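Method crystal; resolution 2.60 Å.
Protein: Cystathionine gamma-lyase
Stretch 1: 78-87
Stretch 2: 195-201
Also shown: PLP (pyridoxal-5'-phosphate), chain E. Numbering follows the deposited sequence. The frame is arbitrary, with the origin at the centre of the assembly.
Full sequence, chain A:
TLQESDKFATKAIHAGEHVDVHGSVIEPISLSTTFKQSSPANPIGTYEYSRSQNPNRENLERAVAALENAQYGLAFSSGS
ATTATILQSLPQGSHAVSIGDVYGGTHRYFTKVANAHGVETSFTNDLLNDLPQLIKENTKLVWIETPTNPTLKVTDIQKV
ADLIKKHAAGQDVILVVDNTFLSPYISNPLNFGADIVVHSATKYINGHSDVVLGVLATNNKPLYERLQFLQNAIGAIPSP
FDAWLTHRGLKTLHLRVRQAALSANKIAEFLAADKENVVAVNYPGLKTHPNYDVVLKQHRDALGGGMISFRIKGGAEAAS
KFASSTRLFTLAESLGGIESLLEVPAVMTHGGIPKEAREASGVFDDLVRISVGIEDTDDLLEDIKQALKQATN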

ATOM      1  N   SER A  78      11.652  -8.376 -12.226  1.00 25.49           N
ATOM      2  CA  SER A  78      11.100  -8.100 -13.549  1.00 31.52           C
ATOM      3  C   SER A  78      11.209  -9.304 -14.466  1.00 37.28           C
ATOM      4  O   SER A  78      11.842 -10.304 -14.113  1.00 45.20           O
ATOM      5  CB  SER A  78      11.863  -6.930 -14.228  1.00 22.39           C
ATOM      6  OG  SER A  78      13.265  -6.929 -13.941  1.00 15.96           O
ATOM      7  N   GLY A  79      10.576  -9.217 -15.635  1.00 33.69           N
ATOM      8  CA  GLY A  79      10.740 -10.283 -16.594  1.00 23.03           C
ATOM      9  C   GLY A  79      12.246 -10.305 -16.781  1.00 32.49           C
ATOM     10  O   GLY A  79      12.883 -11.330 -16.580  1.00 40.33           O
ATOM     11  N   SER A  80      12.824  -9.146 -17.106  1.00 26.52           N
ATOM     12  CA  SER A  80      14.256  -9.008 -17.320  1.00 26.77           C
ATOM     13  C   SER A  80      15.153  -9.697 -16.301  1.00 29.84           C
ATOM     14  O   SER A  80      16.157 -10.307 -16.672  1.00 38.85           O
ATOM     15  CB  SER A  80      14.631  -7.530 -17.385  1.00 29.16           C
ATOM     16  OG  SER A  80      13.955  -6.927 -18.454  1.00 31.10           O
ATOM     17  N   ALA A  81      14.819  -9.564 -15.025  1.00 30.12           N
ATOM     18  CA  ALA A  81      15.591 -10.184 -13.960  1.00 31.99           C
ATOM     19  C   ALA A  81      15.473 -11.702 -14.054  1.00 35.53           C
ATOM     20  O   ALA A  81      16.405 -12.426 -13.709  1.00 40.32           O
ATOM     21  CB  ALA A  81      15.071  -9.706 -12.618  1.00 26.82           C
ATOM     22  N   THR A  82      14.315 -12.153 -14.538  1.00 35.06           N
ATOM     23  CA  THR A  82      13.970 -13.563 -14.696  1.00 35.83           C
ATOM     24  C   THR A  82      14.725 -14.189 -15.857  1.00 41.65           C
ATOM     25  O   THR A  82      15.045 -15.386 -15.842  1.00 50.47           O
ATOM     26  CB  THR A  82      12.450 -13.723 -14.926  1.00 28.52           C
ATOM     27  OG1 THR A  82      11.749 -13.247 -13.774  1.00 37.37           O
ATOM     28  CG2 THR A  82      12.077 -15.153 -15.148  1.00 27.46           C
ATOM     29  N   THR A  83      14.997 -13.387 -16.876  1.00 40.49           N
ATOM     30  CA  THR A  83      15.738 -13.863 -18.031  1.00 37.02           C
ATOM     31  C   THR A  83      17.191 -13.853 -17.609  1.00 37.67           C
ATOM     32  O   THR A  83      17.994 -14.681 -18.040  1.00 38.38           O
ATOM     33  CB  THR A  83      15.577 -12.902 -19.211  1.00 36.52           C
ATOM     34  OG1 THR A  83      14.236 -12.982 -19.714  1.00 38.08           O
ATOM     35  CG2 THR A  83      16.564 -13.227 -20.304  1.00 26.69           C
ATOM     36  N   ALA A  84      17.509 -12.896 -16.742  1.00 33.77           N
ATOM     37  CA  ALA A  84      18.864 -12.716 -16.247  1.00 36.09           C
ATOM     38  C   ALA A  84      19.335 -13.859 -15.382  1.00 35.40           C
ATOM     39  O   ALA A  84      20.464 -14.321 -15.528  1.00 40.72           O
ATOM     40  CB  ALA A  84      18.978 -11.402 -15.475  1.00 29.48           C
ATOM     41  N   THR A  85      18.483 -14.298 -14.470  1.00 34.78           N
ATOM     42  CA  THR A  85      18.839 -15.388 -13.589  1.00 38.34           C
ATOM     43  C   THR A  85      19.058 -16.633 -14.439  1.00 38.81           C
ATOM     44  O   THR A  85      19.957 -17.426 -14.168  1.00 35.07           O
ATOM     45  CB  THR A  85      17.728 -15.621 -12.563  1.00 40.01           C
ATOM     46  OG1 THR A  85      17.501 -14.390 -11.877  1.00 40.32           O
ATOM     47  CG2 THR A  85      18.113 -16.724 -11.548  1.00 37.59           C
ATOM     48  N   ILE A  86      18.253 -16.789 -15.484  1.00 36.98           N
ATOM     49  CA  ILE A  86      18.392 -17.948 -16.342  1.00 38.98           C
ATOM     50  C   ILE A  86      19.718 -17.912 -17.118  1.00 43.63           C
ATOM     51  O   ILE A  86      20.396 -18.934 -17.253  1.00 47.28           O
ATOM     52  CB  ILE A  86      17.229 -18.057 -17.343  1.00 35.61           C
ATOM     53  CG1 ILE A  86      15.891 -18.154 -16.605  1.00 28.34           C
ATOM     54  CG2 ILE A  86      17.418 -19.304 -18.205  1.00 37.04           C
ATOM     55  CD1 ILE A  86      14.658 -18.366 -17.558  1.00 26.23           C
ATOM     56  N   LEU A  87      20.103 -16.749 -17.621  1.00 39.35           N
ATOM     57  CA  LEU A  87      21.343 -16.680 -18.347  1.00 40.15           C
ATOM     58  C   LEU A  87      22.575 -16.831 -17.452  1.00 48.12           C
ATOM     59  O   LEU A  87      23.593 -17.365 -17.882  1.00 57.95           O
ATOM     60  CB  LEU A  87      21.417 -15.375 -19.116  1.00 36.41           C
ATOM     61  CG  LEU A  87      20.391 -15.244 -20.237  1.00 42.31           C
ATOM     62  CD1 LEU A  87      20.405 -13.833 -20.780  1.00 45.53           C
ATOM     63  CD2 LEU A  87      20.699 -16.216 -21.348  1.00 41.40           C
TER
HETATM   64  N1  PLP E 400       9.326  -9.710 -22.392  1.00 63.84           N
HETATM   65  C2  PLP E 400       8.154  -9.488 -23.085  1.00 66.19           C
HETATM   66  C2A PLP E 400       7.786 -10.570 -24.094  1.00 62.39           C
HETATM   67  C3  PLP E 400       7.412  -8.238 -22.749  1.00 66.73           C
HETATM   68  O3  PLP E 400       6.258  -8.130 -23.452  1.00 70.00           O
HETATM   69  C4  PLP E 400       7.918  -7.333 -21.768  1.00 59.54           C
HETATM   70  C4A PLP E 400       7.189  -6.054 -21.462  1.00 59.52           C
HETATM   71  C5  PLP E 400       9.199  -7.703 -21.101  1.00 56.73           C
HETATM   72  C6  PLP E 400       9.856  -8.876 -21.429  1.00 63.44           C
HETATM   73  C5A PLP E 400       9.719  -6.786 -19.982  1.00 54.93           C
HETATM   74  O4P PLP E 400       9.298  -7.174 -18.687  1.00 41.50           O
HETATM   75  P   PLP E 400       9.810  -6.387 -17.437  1.00 38.73           P
HETATM   76  O1P PLP E 400       9.001  -6.911 -16.364  1.00 49.06           O
HETATM   77  O2P PLP E 400       9.528  -4.925 -17.715  1.00 51.55           O
HETATM   78  O3P PLP E 400      11.234  -6.684 -17.418  1.00 43.50           O
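Stretch 2, residues 195-201: DIVVHSA

Residues 79-87 form a helix that continues later in the chain, with Ser 78 at its N-cap, while residues 196-200 run as an extended strand. The two segments point in nearly opposite directions: their N-to-C axes make an angle of 152° and approach to 7.8 Å. The spacing is far from uniform. The CA atoms of Gly 79 and Ser 200 lie 4.3 Å apart, those of Thr 82 and Val 198 7.3 Å, and those of Ile 86 and Ile 196 9.3 Å, so the backbones diverge from the start of the helix onward. No hydrogen bond joins the two stretches; packing alone links them directly.

At the narrow end the helix presents Gly 79, whose CA is 4.1 Å from His 199 O. Lack of a side chain suits this place, because an ideal CB would lie 3.3 Å from Ser 200 CB and 3.1 Å from PLP O4P. The cofactor bridges the same end: Gly 79 N donates to PLP O1P at 2.9 Å, and Ser 200 OG donates to PLP O4P at 2.7 Å. Ser 78 OG caps the helix by accepting from Ala 81 N at 3.2 Å.

Farther along, side chains fill the widening gap. The alternation of the strand turns Ile 196 and Val 198 toward the helix and Val 197 and His 199 away. Thr 82 meets Val 198 through its methyl, CG2 to CG1 at 4.0 Å, while its OG1 donates to Ser 78 O at 3.0 Å; threonine thus offers an apolar surface and satisfies its hydroxyl within the helix. One turn later, the longer Ile 86 spans the wider separation. With chi1 m and chi2 t, its CD1 reaches Val 198 CG2 at 3.6 Å and Ile 196 CD1 at 4.1 Å, making a buried apolar contact.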

ATOM      1  N   ASP A 195      11.546 -26.485 -21.203  1.00 41.56           N
ATOM      2  CA  ASP A 195      12.106 -26.728 -19.893  1.00 42.44           C
ATOM      3  C   ASP A 195      11.766 -25.620 -18.924  1.00 44.66           C
ATOM      4  O   ASP A 195      11.701 -25.858 -17.712  1.00 45.31           O
ATOM      5  CB  ASP A 195      13.609 -26.920 -20.010  1.00 46.09           C
ATOM      6  CG  ASP A 195      13.963 -28.077 -20.900  1.00 45.47           C
ATOM      7  OD1 ASP A 195      13.648 -29.222 -20.528  1.00 49.96           O
ATOM      8  OD2 ASP A 195      14.545 -27.846 -21.974  1.00 46.41           O
ATOM      9  N   ILE A 196      11.530 -24.423 -19.457  1.00 42.47           N
ATOM     10  CA  ILE A 196      11.159 -23.286 -18.622  1.00 42.49           C
ATOM     11  C   ILE A 196      10.187 -22.354 -19.337  1.00 43.72           C
ATOM     12  O   ILE A 196      10.326 -22.111 -20.542  1.00 40.28           O
ATOM     13  CB  ILE A 196      12.384 -22.425 -18.197  1.00 36.99           C
ATOM     14  CG1 ILE A 196      13.569 -23.297 -17.839  1.00 40.08           C
ATOM     15  CG2 ILE A 196      12.068 -21.667 -16.937  1.00 36.56           C
ATOM     16  CD1 ILE A 196      14.752 -22.501 -17.334  1.00 38.99           C
ATOM     17  N   VAL A 197       9.213 -21.842 -18.576  1.00 47.36           N
ATOM     18  CA  VAL A 197       8.217 -20.881 -19.059  1.00 39.96           C
ATOM     19  C   VAL A 197       8.512 -19.591 -18.350  1.00 38.39           C
ATOM     20  O   VAL A 197       8.521 -19.561 -17.122  1.00 40.72           O
ATOM     21  CB  VAL A 197       6.805 -21.215 -18.642  1.00 39.00           C
ATOM     22  CG1 VAL A 197       5.928 -21.264 -19.868  1.00 48.12           C
ATOM     23  CG2 VAL A 197       6.772 -22.496 -17.869  1.00 41.21           C
ATOM     24  N   VAL A 198       8.743 -18.532 -19.116  1.00 38.27           N
ATOM     25  CA  VAL A 198       9.032 -17.206 -18.559  1.00 36.84           C
ATOM     26  C   VAL A 198       7.836 -16.272 -18.795  1.00 33.21           C
ATOM     27  O   VAL A 198       7.114 -16.419 -19.775  1.00 42.76           O
ATOM     28  CB  VAL A 198      10.269 -16.586 -19.232  1.00 34.81           C
ATOM     29  CG1 VAL A 198      10.415 -15.170 -18.822  1.00 42.11           C
ATOM     30  CG2 VAL A 198      11.501 -17.340 -18.843  1.00 38.64           C
ATOM     31  N   HIS A 199       7.610 -15.332 -17.890  1.00 30.14           N
ATOM     32  CA  HIS A 199       6.518 -14.382 -18.047  1.00 24.48           C
ATOM     33  C   HIS A 199       6.929 -13.065 -17.482  1.00 32.97           C
ATOM     34  O   HIS A 199       7.708 -12.986 -16.531  1.00 24.08           O
ATOM     35  CB  HIS A 199       5.301 -14.744 -17.251  1.00 24.60           C
ATOM     36  CG  HIS A 199       4.530 -15.897 -17.788  1.00 30.45           C
ATOM     37  ND1 HIS A 199       3.478 -15.737 -18.659  1.00 32.29           N
ATOM     38  CD2 HIS A 199       4.580 -17.216 -17.491  1.00 27.47           C
ATOM     39  CE1 HIS A 199       2.904 -16.905 -18.873  1.00 35.79           C
ATOM     40  NE2 HIS A 199       3.553 -17.819 -18.175  1.00 43.06           N
ATOM     41  N   SER A 200       6.391 -12.026 -18.094  1.00 34.93           N
ATOM     42  CA  SER A 200       6.580 -10.688 -17.616  1.00 28.99           C
ATOM     43  C   SER A 200       5.180 -10.560 -16.992  1.00 31.05           C
ATOM     44  O   SER A 200       4.179 -10.443 -17.710  1.00 28.54           O
ATOM     45  CB  SER A 200       6.754  -9.751 -18.785  1.00 25.76           C
ATOM     46  OG  SER A 200       6.934  -8.457 -18.295  1.00 26.37           O
ATOM     47  N   ALA A 201       5.104 -10.658 -15.664  1.00 24.99           N
ATOM     48  CA  ALA A 201       3.831 -10.609 -14.957  1.00 18.34           C
ATOM     49  C   ALA A 201       3.248  -9.210 -14.945  1.00 21.83           C
ATOM     50  O   ALA A 201       2.166  -8.968 -14.383  1.00 21.84           O
ATOM     51  CB  ALA A 201       4.010 -11.134 -13.520  1.00  7.42           C
TER